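Putative Transcriptional Regulator (Rhodococcus sp., PDB 2IA2) probably regulates transcription as a member of the IclR family, binding DNA through an N-terminal winged helix-turn-helix domain and an effector through its C-terminal domain. Local coordinates at residues L24-C29 and L58-L63; D41-T46 and A51-F56; M150-L155 and K187-A192; R210-P215 and E239-D244. All coordinates share one frame; numbering follows the deposited sequence.

Overall arrangement
Contacts 1 and 2 lie in the DNA-binding domain, their centres 10 Å apart, and both draw on helix 50-63; contacts 3 and 4 lie in the C-terminal domain, centres 15 Å apart. Contacts 1 and 4 have centres about 45 Å apart. All four are largely buried and apolar, without hydrogen bonds between their segments. Contact 2 has methyl groups close to backbone, contact 1 a leucine set between two branched side chains, while contacts 3 and 4 each add the stem of an arginine whose charged end is paired elsewhere, in contact 3 also brushing an alanine methyl. Contacts 3 and 4 use opposite sheet faces; only contacts 1 and 2 touch the second subunit.

Contact 1 (L24-C29 and L58-L63); sequences LAVIRC and LTLVEL
Val26, Ile27 and Leu60 form a small, buried, wholly apolar helix-helix contact in the core of the DNA-binding domain, joining helix 18-28 to the last turns of helix 50-63. The backbones stay well apart, with 8.6 Å between the CA atoms of Ile27 and Leu60, so the side chains bridge the distance. Leu60 does most of this. Its CD1 methyl enters the notch between two neighbouring residues of helix 18-28, lying 3.8 Å from CG1 of Val26 and 4.1 Å from CG1 of Ile27. The second branch is used as well: CD2 of Leu60 is 4.3 Å from CD1 of Ile27, so that the leucine fork meets the isoleucine at two points. Val26 offers CG1 because that methyl stands anti to its backbone N (chi1 168°), on the side facing helix 50-63. In the winged helix-turn-helix fold of IclR regulators, the first helix packs in this way on the helix that ends the helix-turn-helix, and the wing strands follow directly. Here Leu60 also touches Val66 of strand 66-68 and Tyr65, while Val26 also packs on Phe56 and Leu57, about a turn earlier in helix 50-63. The second subunit closes in nearby: Ile27 rests on its Leu82, and Thr59 OG1 is hydrogen-bonded to the backbone N of its Val17.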
# COMPACT_ATOMS: atom_id res chain seq x y z
N LEU A 24 4.63 20.60 -3.77
CA LEU A 24 4.67 19.15 -3.81
C LEU A 24 6.03 18.64 -4.27
O LEU A 24 6.50 17.60 -3.78
CB LEU A 24 3.51 18.58 -4.68
CG LEU A 24 2.11 18.87 -4.08
CD1 LEU A 24 1.01 18.52 -5.07
CD2 LEU A 24 1.93 18.10 -2.80
N ALA A 25 6.65 19.33 -5.25
CA ALA A 25 7.95 18.94 -5.77
C ALA A 25 8.99 19.06 -4.68
O ALA A 25 9.93 18.27 -4.64
CB ALA A 25 8.36 19.79 -7.02
N VAL A 26 8.83 20.04 -3.81
CA VAL A 26 9.72 20.20 -2.67
C VAL A 26 9.58 18.99 -1.70
O VAL A 26 10.57 18.39 -1.28
CB VAL A 26 9.49 21.57 -1.95
CG1 VAL A 26 10.20 21.62 -0.61
CG2 VAL A 26 9.91 22.80 -2.85
N ILE A 27 8.37 18.56 -1.40
CA ILE A 27 8.18 17.40 -0.51
C ILE A 27 8.81 16.19 -1.19
O ILE A 27 9.52 15.43 -0.53
CB ILE A 27 6.66 17.08 -0.26
CG1 ILE A 27 6.02 18.17 0.58
CG2 ILE A 27 6.48 15.69 0.38
CD1 ILE A 27 4.50 18.04 0.72
N ARG A 28 8.59 16.04 -2.51
CA ARG A 28 9.09 14.85 -3.25
C ARG A 28 10.63 14.81 -3.38
O ARG A 28 11.20 13.75 -3.71
CB ARG A 28 8.52 14.79 -4.70
CG ARG A 28 7.03 14.62 -4.82
CD ARG A 28 6.55 13.24 -4.82
NE ARG A 28 7.25 12.31 -5.74
CZ ARG A 28 6.74 11.87 -6.90
NH1 ARG A 28 5.57 12.31 -7.32
NH2 ARG A 28 7.42 10.98 -7.62
N CYS A 29 11.30 15.93 -3.19
CA CYS A 29 12.76 15.94 -3.40
C CYS A 29 13.56 15.27 -2.26
O CYS A 29 14.74 15.02 -2.42
CB CYS A 29 13.29 17.36 -3.76
SG CYS A 29 13.66 18.34 -2.29
N LEU A 58 9.37 27.54 3.70
CA LEU A 58 8.90 28.19 4.95
C LEU A 58 7.42 27.98 5.17
O LEU A 58 6.95 27.92 6.30
CB LEU A 58 9.27 29.67 5.01
CG LEU A 58 10.78 29.99 5.09
CD1 LEU A 58 11.05 31.53 5.11
CD2 LEU A 58 11.42 29.29 6.29
N THR A 59 6.67 27.81 4.09
CA THR A 59 5.25 27.52 4.24
C THR A 59 5.12 26.14 4.78
O THR A 59 4.40 25.93 5.73
CB THR A 59 4.50 27.72 2.92
OG1 THR A 59 4.68 29.08 2.52
CG2 THR A 59 3.00 27.47 3.08
N LEU A 60 5.85 25.18 4.21
CA LEU A 60 5.81 23.80 4.73
C LEU A 60 6.25 23.66 6.18
O LEU A 60 5.70 22.86 6.91
CB LEU A 60 6.62 22.85 3.84
CG LEU A 60 6.06 22.70 2.43
CD1 LEU A 60 7.09 22.03 1.48
CD2 LEU A 60 4.75 21.92 2.46
N VAL A 61 7.29 24.38 6.59
CA VAL A 61 7.63 24.44 8.01
C VAL A 61 6.44 24.97 8.87
O VAL A 61 6.09 24.39 9.90
CB VAL A 61 8.89 25.28 8.24
CG1 VAL A 61 9.04 25.55 9.72
CG2 VAL A 61 10.14 24.56 7.72
N GLU A 62 5.85 26.10 8.45
CA GLU A 62 4.69 26.66 9.12
C GLU A 62 3.54 25.63 9.23
O GLU A 62 2.91 25.49 10.29
CB GLU A 62 4.23 27.95 8.40
CG GLU A 62 3.31 28.83 9.22
CD GLU A 62 3.50 30.36 8.94
OE1 GLU A 62 4.27 30.80 8.01
OE2 GLU A 62 2.84 31.15 9.68
N LEU A 63 3.29 24.90 8.14
CA LEU A 63 2.26 23.87 8.10
C LEU A 63 2.63 22.61 8.86
O LEU A 63 1.76 21.78 9.11
CB LEU A 63 1.92 23.53 6.65
CG LEU A 63 1.21 24.67 5.90
CD1 LEU A 63 1.02 24.34 4.47
CD2 LEU A 63 -0.17 24.93 6.55

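Contact 2 (D41-T46 and A51-F56); sequences DVARAT and ATARRF
The flat groups at this contact are peptide units: the CB methyl of Ala53 lies against the backbone of helix 39-46, 4.0 Å from CA of Ala43 and 4.1 Å from its N. Beside it, the CB atoms of Ala43 and Ala53 are 4.1 Å apart, and CG1 of Val42 comes to 4.2 Å from CB of Ala53. The CA atoms of Ala43 and Ala53 are only 5.4 Å apart, a spacing made possible by the small side chain on each helix. The carbonyl of Val42 is occupied within its own helix: Thr46 OG1 donates to Val42 O over 2.8 Å, tilted 26° from the carbonyl plane. The ring of Phe56 belongs to a different interface, against Ser19, Arg22 and Val26 of helix 18-28. Helices 39-46 and 50-63, joined by a short turn, make up the helix-turn-helix, the second being probably the recognition helix. With methyl groups meeting one another and the backbone of helix 39-46, and no hydrogen bond between the two segments, their mutual setting rests on close steric fit.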
# COMPACT_ATOMS: atom_id res chain seq x y z
N ASP A 41 20.32 23.25 -2.11
CA ASP A 41 20.17 21.90 -2.63
C ASP A 41 18.71 21.57 -2.95
O ASP A 41 18.44 20.88 -3.92
CB ASP A 41 20.76 20.88 -1.65
CG ASP A 41 20.92 19.47 -2.28
OD1 ASP A 41 21.53 19.34 -3.40
OD2 ASP A 41 20.47 18.48 -1.63
N VAL A 42 17.78 22.08 -2.17
CA VAL A 42 16.36 21.95 -2.50
C VAL A 42 16.06 22.74 -3.79
O VAL A 42 15.29 22.25 -4.63
CB VAL A 42 15.45 22.49 -1.36
CG1 VAL A 42 14.04 22.69 -1.84
CG2 VAL A 42 15.48 21.58 -0.17
N ALA A 43 16.61 23.96 -3.91
CA ALA A 43 16.45 24.78 -5.14
C ALA A 43 16.93 23.97 -6.35
O ALA A 43 16.22 23.83 -7.37
CB ALA A 43 17.24 26.12 -5.04
N ARG A 44 18.16 23.47 -6.26
CA ARG A 44 18.74 22.66 -7.33
C ARG A 44 17.90 21.45 -7.71
O ARG A 44 17.75 21.14 -8.87
CB ARG A 44 20.11 22.16 -6.92
CG ARG A 44 21.00 21.62 -8.07
CD ARG A 44 22.14 20.77 -7.49
NE ARG A 44 23.18 20.46 -8.49
CZ ARG A 44 24.33 19.79 -8.22
NH1 ARG A 44 24.59 19.37 -6.98
NH2 ARG A 44 25.23 19.53 -9.19
N ALA A 45 17.37 20.75 -6.72
CA ALA A 45 16.62 19.52 -6.95
C ALA A 45 15.24 19.74 -7.60
O ALA A 45 14.68 18.81 -8.20
CB ALA A 45 16.44 18.78 -5.64
N THR A 46 14.71 20.96 -7.49
CA THR A 46 13.37 21.25 -7.93
C THR A 46 13.39 22.26 -9.08
O THR A 46 12.31 22.74 -9.52
CB THR A 46 12.51 21.82 -6.78
OG1 THR A 46 13.18 22.96 -6.25
CG2 THR A 46 12.33 20.79 -5.62
N ALA A 51 15.36 31.94 -3.55
CA ALA A 51 14.22 32.80 -3.11
C ALA A 51 12.85 32.12 -3.30
O ALA A 51 11.98 32.21 -2.40
CB ALA A 51 14.25 34.18 -3.79
N THR A 52 12.65 31.44 -4.45
CA THR A 52 11.38 30.75 -4.66
C THR A 52 11.29 29.49 -3.78
O THR A 52 10.28 29.30 -3.13
CB THR A 52 11.07 30.42 -6.13
OG1 THR A 52 12.18 29.73 -6.68
CG2 THR A 52 10.86 31.73 -6.96
N ALA A 53 12.34 28.67 -3.75
CA ALA A 53 12.36 27.50 -2.85
C ALA A 53 12.10 27.85 -1.38
O ALA A 53 11.38 27.12 -0.69
CB ALA A 53 13.73 26.73 -2.99
N ARG A 54 12.72 28.94 -0.90
CA ARG A 54 12.58 29.38 0.49
C ARG A 54 11.11 29.59 0.87
O ARG A 54 10.67 29.13 1.94
CB ARG A 54 13.39 30.64 0.77
CG ARG A 54 13.23 31.17 2.20
CD ARG A 54 13.98 32.50 2.45
NE ARG A 54 15.42 32.37 2.25
CZ ARG A 54 16.13 32.87 1.23
NH1 ARG A 54 15.58 33.59 0.25
NH2 ARG A 54 17.43 32.65 1.20
N ARG A 55 10.37 30.27 -0.02
CA ARG A 55 8.95 30.55 0.20
C ARG A 55 8.18 29.25 0.44
O ARG A 55 7.39 29.18 1.35
CB ARG A 55 8.32 31.33 -0.96
CG ARG A 55 8.72 32.80 -1.02
CD ARG A 55 7.83 33.65 -2.03
NE ARG A 55 6.43 33.88 -1.58
CZ ARG A 55 5.33 33.40 -2.17
NH1 ARG A 55 5.40 32.62 -3.26
NH2 ARG A 55 4.14 33.70 -1.65
N PHE A 56 8.43 28.24 -0.39
CA PHE A 56 7.73 26.99 -0.23
C PHE A 56 8.16 26.24 1.04
O PHE A 56 7.31 25.77 1.80
CB PHE A 56 7.88 26.12 -1.50
CG PHE A 56 7.35 26.79 -2.71
CD1 PHE A 56 8.21 27.33 -3.65
CD2 PHE A 56 5.97 26.96 -2.87
CE1 PHE A 56 7.71 28.01 -4.75
CE2 PHE A 56 5.47 27.65 -3.97
CZ PHE A 56 6.35 28.19 -4.90

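Contact 3 (M150-L155 and K187-A192); sequences MGRVLL and KAAILA
Helices 149-156 and 183-196 cross nearly at a right angle, -79° with their local axes 8.7 Å apart, and come closest at Arg152 and Ile190, whose CA atoms are 5.5 Å apart. Ile190 is the central side chain and works with both branches. Its CD1 meets CD1 of Leu155 at 3.8 Å, the two chains crossing obliquely. Its CG2 methyl, anti to the backbone N (chi1 to CG1 -71°), instead lies against the opposing helix backbone, 4.0 Å from C of Leu155 and 4.1 Å from O of Arg152. CG1 of Ile190 then touches the stem of Arg152, 4.2 Å from its CG. In this C-terminal domain, related to the GAF fold, helix 149-156 packs on the central antiparallel sheet: Met150 (a selenomethionine), Val153 and Leu154 reach its strands, whereas Arg152 and Leu155 meet helix 183-196, which makes a second layer outside. The Arg152 side chain runs extended from CG to NE, which carries the guanidinium past Ala189; there NH1 lies 4.0 Å from the CB methyl. The charged end finds its strong partners beyond the two helices, NE bonding to Tyr146 O and NH2 forming a salt bridge with Glu204. An alanine at Ile190 would lose both branches, and would probably open a gap beside the Leu155 methyl and deprive the Arg152 stem of its apolar neighbour.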
# COMPACT_ATOMS: atom_id res chain seq x y z
N MSE A 150 -6.27 -15.58 -19.85
CA MSE A 150 -5.77 -15.27 -18.51
C MSE A 150 -5.21 -16.54 -17.82
O MSE A 150 -4.18 -16.49 -17.18
CB MSE A 150 -6.88 -14.63 -17.67
CG MSE A 150 -7.10 -13.21 -18.16
SE MSE A 150 -8.24 -12.11 -17.05
CE MSE A 150 -9.91 -13.08 -17.19
N GLY A 151 -5.89 -17.66 -17.97
CA GLY A 151 -5.43 -18.91 -17.38
C GLY A 151 -4.08 -19.34 -17.87
O GLY A 151 -3.24 -19.75 -17.06
N ARG A 152 -3.84 -19.23 -19.18
CA ARG A 152 -2.52 -19.59 -19.75
C ARG A 152 -1.44 -18.67 -19.33
O ARG A 152 -0.31 -19.09 -19.15
CB ARG A 152 -2.58 -19.72 -21.27
CG ARG A 152 -3.48 -20.88 -21.59
CD ARG A 152 -3.48 -21.22 -23.08
NE ARG A 152 -4.45 -22.28 -23.33
CZ ARG A 152 -4.80 -22.71 -24.55
NH1 ARG A 152 -4.24 -22.19 -25.65
NH2 ARG A 152 -5.70 -23.67 -24.67
N VAL A 153 -1.77 -17.40 -19.20
CA VAL A 153 -0.87 -16.41 -18.60
C VAL A 153 -0.51 -16.78 -17.16
O VAL A 153 0.67 -16.69 -16.74
CB VAL A 153 -1.50 -14.97 -18.67
CG1 VAL A 153 -0.75 -13.98 -17.78
CG2 VAL A 153 -1.47 -14.46 -20.12
N LEU A 154 -1.52 -17.15 -16.36
CA LEU A 154 -1.28 -17.47 -14.94
C LEU A 154 -0.46 -18.76 -14.81
O LEU A 154 0.48 -18.81 -13.99
CB LEU A 154 -2.62 -17.55 -14.12
CG LEU A 154 -3.25 -16.14 -13.94
CD1 LEU A 154 -4.72 -16.25 -13.62
CD2 LEU A 154 -2.52 -15.33 -12.84
N LEU A 155 -0.82 -19.78 -15.60
CA LEU A 155 -0.07 -21.03 -15.64
C LEU A 155 1.41 -20.86 -16.05
O LEU A 155 2.30 -21.53 -15.50
CB LEU A 155 -0.75 -22.03 -16.55
CG LEU A 155 -2.15 -22.46 -16.13
CD1 LEU A 155 -2.78 -23.35 -17.24
CD2 LEU A 155 -2.11 -23.18 -14.80
N LYS A 187 1.20 -27.55 -22.96
CA LYS A 187 2.40 -27.08 -22.31
C LYS A 187 3.16 -26.11 -23.22
O LYS A 187 3.71 -25.11 -22.76
CB LYS A 187 3.32 -28.27 -22.00
CG LYS A 187 4.45 -28.00 -21.04
CD LYS A 187 5.31 -29.24 -20.98
CE LYS A 187 6.24 -29.28 -19.76
NZ LYS A 187 6.89 -28.01 -19.49
N ALA A 188 3.18 -26.44 -24.51
CA ALA A 188 3.87 -25.62 -25.51
C ALA A 188 3.21 -24.25 -25.66
O ALA A 188 3.90 -23.23 -25.74
CB ALA A 188 3.91 -26.34 -26.84
N ALA A 189 1.87 -24.22 -25.71
CA ALA A 189 1.13 -22.97 -25.79
C ALA A 189 1.40 -22.11 -24.54
O ALA A 189 1.57 -20.89 -24.65
CB ALA A 189 -0.35 -23.26 -25.95
N ILE A 190 1.49 -22.74 -23.37
CA ILE A 190 1.79 -22.04 -22.12
C ILE A 190 3.22 -21.48 -22.08
O ILE A 190 3.43 -20.36 -21.64
CB ILE A 190 1.52 -22.92 -20.89
CG1 ILE A 190 0.01 -23.11 -20.71
CG2 ILE A 190 2.14 -22.33 -19.66
CD1 ILE A 190 -0.37 -24.39 -19.99
N LEU A 191 4.21 -22.26 -22.52
CA LEU A 191 5.57 -21.76 -22.61
C LEU A 191 5.70 -20.65 -23.67
O LEU A 191 6.49 -19.73 -23.48
CB LEU A 191 6.60 -22.89 -22.85
CG LEU A 191 6.59 -24.10 -21.90
CD1 LEU A 191 7.71 -25.13 -22.28
CD2 LEU A 191 6.71 -23.67 -20.45
N ALA A 192 4.94 -20.72 -24.77
CA ALA A 192 4.94 -19.61 -25.76
C ALA A 192 4.50 -18.30 -25.08
O ALA A 192 5.10 -17.26 -25.27
CB ALA A 192 4.06 -19.93 -26.95

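Contact 4 (R210-P215 and E239-D244); sequences RSMAAP and EDLHSD
One face of the central antiparallel sheet of the C-terminal domain receives helix 238-244 here, through Leu241 set against Arg210 and Met212 of strand 209-217. Arg210 and Met212 alternate with Ser211, so both present their side chains on the face where the helix lies. The leucine fork splits its partners. CD1 of Leu241 lies 4.2 Å from CD of Arg210, the two side chains crossing at about a right angle; CD2 of Leu241 meets CE of Met212 at 3.9 Å and its SE at 4.1 Å. Met212 is selenomethionine, and its chain is folded: CG lies between the backbone N and carbonyl carbon (chi1 61°), and further bends at the next two torsions bring the terminal methyl to the leucine. Arg210 meets the leucine through its aliphatic stem, while its NE forms a salt bridge with Asp202. Within the helix, Asp240 O accepts from Asp244 N at 2.8 Å and from Ser243 OG at 3.2 Å, both on the same face of its plane, the hydroxyl from well above it; a weak bond from Ser243 N adds to these. The strand is hydrogen-bonded on one flank to strand 223-232 and on the other to strand 199-202. Met212 also reaches Ile246 and Leu249 of helix 246-264, which follows directly after helix 238-244, while Ser211 and Ala213 turn to the opposite face of the sheet and pack on helix 149-156.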
# COMPACT_ATOMS: atom_id res chain seq x y z
N ARG A 210 -13.11 -14.49 -28.74
CA ARG A 210 -11.66 -14.39 -28.61
C ARG A 210 -11.25 -13.60 -27.36
O ARG A 210 -11.96 -12.72 -26.93
CB ARG A 210 -11.08 -13.71 -29.83
CG ARG A 210 -11.02 -14.62 -31.03
CD ARG A 210 -10.36 -13.95 -32.17
NE ARG A 210 -10.45 -14.79 -33.34
CZ ARG A 210 -10.61 -14.32 -34.57
NH1 ARG A 210 -10.72 -13.00 -34.79
NH2 ARG A 210 -10.66 -15.18 -35.59
N SER A 211 -10.08 -13.92 -26.81
CA SER A 211 -9.57 -13.23 -25.60
C SER A 211 -8.12 -13.05 -25.77
O SER A 211 -7.48 -13.90 -26.38
CB SER A 211 -9.78 -14.10 -24.37
OG SER A 211 -11.18 -14.23 -24.14
N MSE A 212 -7.57 -11.97 -25.19
CA MSE A 212 -6.11 -11.82 -25.10
C MSE A 212 -5.73 -11.31 -23.72
O MSE A 212 -6.46 -10.50 -23.16
CB MSE A 212 -5.60 -10.87 -26.18
CG MSE A 212 -6.14 -9.45 -26.11
SE MSE A 212 -7.07 -8.93 -27.85
CE MSE A 212 -8.62 -10.31 -27.86
N ALA A 213 -4.63 -11.79 -23.18
CA ALA A 213 -4.28 -11.48 -21.79
C ALA A 213 -2.79 -11.24 -21.62
O ALA A 213 -1.97 -11.71 -22.41
CB ALA A 213 -4.74 -12.61 -20.85
N ALA A 214 -2.44 -10.54 -20.55
CA ALA A 214 -1.07 -10.21 -20.26
C ALA A 214 -0.90 -10.38 -18.73
O ALA A 214 -1.87 -10.26 -17.97
CB ALA A 214 -0.82 -8.79 -20.64
N PRO A 215 0.32 -10.73 -18.29
CA PRO A 215 0.60 -10.82 -16.86
C PRO A 215 0.62 -9.50 -16.11
O PRO A 215 1.03 -8.43 -16.64
CB PRO A 215 1.98 -11.46 -16.83
CG PRO A 215 2.63 -11.01 -18.19
CD PRO A 215 1.48 -11.16 -19.12
N GLU A 239 -5.11 -10.39 -37.02
CA GLU A 239 -4.14 -9.34 -37.28
C GLU A 239 -4.56 -8.01 -36.67
O GLU A 239 -3.73 -7.36 -36.05
CB GLU A 239 -3.86 -9.24 -38.80
CG GLU A 239 -3.24 -7.91 -39.31
CD GLU A 239 -3.54 -7.64 -40.82
OE1 GLU A 239 -3.50 -8.62 -41.65
OE2 GLU A 239 -3.82 -6.44 -41.15
N ASP A 240 -5.82 -7.62 -36.78
CA ASP A 240 -6.31 -6.36 -36.12
C ASP A 240 -6.12 -6.36 -34.60
O ASP A 240 -5.91 -5.32 -34.01
CB ASP A 240 -7.81 -6.11 -36.38
CG ASP A 240 -8.17 -6.09 -37.87
OD1 ASP A 240 -7.28 -5.79 -38.69
OD2 ASP A 240 -9.38 -6.38 -38.20
N LEU A 241 -6.20 -7.51 -33.95
CA LEU A 241 -6.02 -7.57 -32.47
C LEU A 241 -4.62 -7.06 -32.10
O LEU A 241 -4.45 -6.27 -31.14
CB LEU A 241 -6.17 -9.00 -31.99
CG LEU A 241 -7.44 -9.80 -32.32
CD1 LEU A 241 -7.23 -11.19 -31.79
CD2 LEU A 241 -8.61 -9.25 -31.62
N HIS A 242 -3.61 -7.48 -32.88
CA HIS A 242 -2.22 -7.07 -32.65
C HIS A 242 -2.01 -5.62 -32.93
O HIS A 242 -1.17 -5.00 -32.31
CB HIS A 242 -1.21 -7.90 -33.46
CG HIS A 242 -1.13 -9.32 -33.04
ND1 HIS A 242 -0.32 -9.75 -32.01
CD2 HIS A 242 -1.82 -10.41 -33.45
CE1 HIS A 242 -0.50 -11.04 -31.82
NE2 HIS A 242 -1.40 -11.48 -32.68
N SER A 243 -2.74 -5.03 -33.86
CA SER A 243 -2.46 -3.61 -34.16
C SER A 243 -3.26 -2.68 -33.31
O SER A 243 -2.81 -1.58 -32.98
CB SER A 243 -2.69 -3.29 -35.64
OG SER A 243 -3.87 -3.93 -36.07
N ASP A 244 -4.45 -3.13 -32.93
CA ASP A 244 -5.45 -2.26 -32.31
C ASP A 244 -5.75 -2.43 -30.81
O ASP A 244 -6.27 -1.49 -30.24
CB ASP A 244 -6.77 -2.34 -33.11
CG ASP A 244 -6.60 -1.89 -34.58
OD1 ASP A 244 -5.63 -1.11 -34.93
OD2 ASP A 244 -7.43 -2.35 -35.38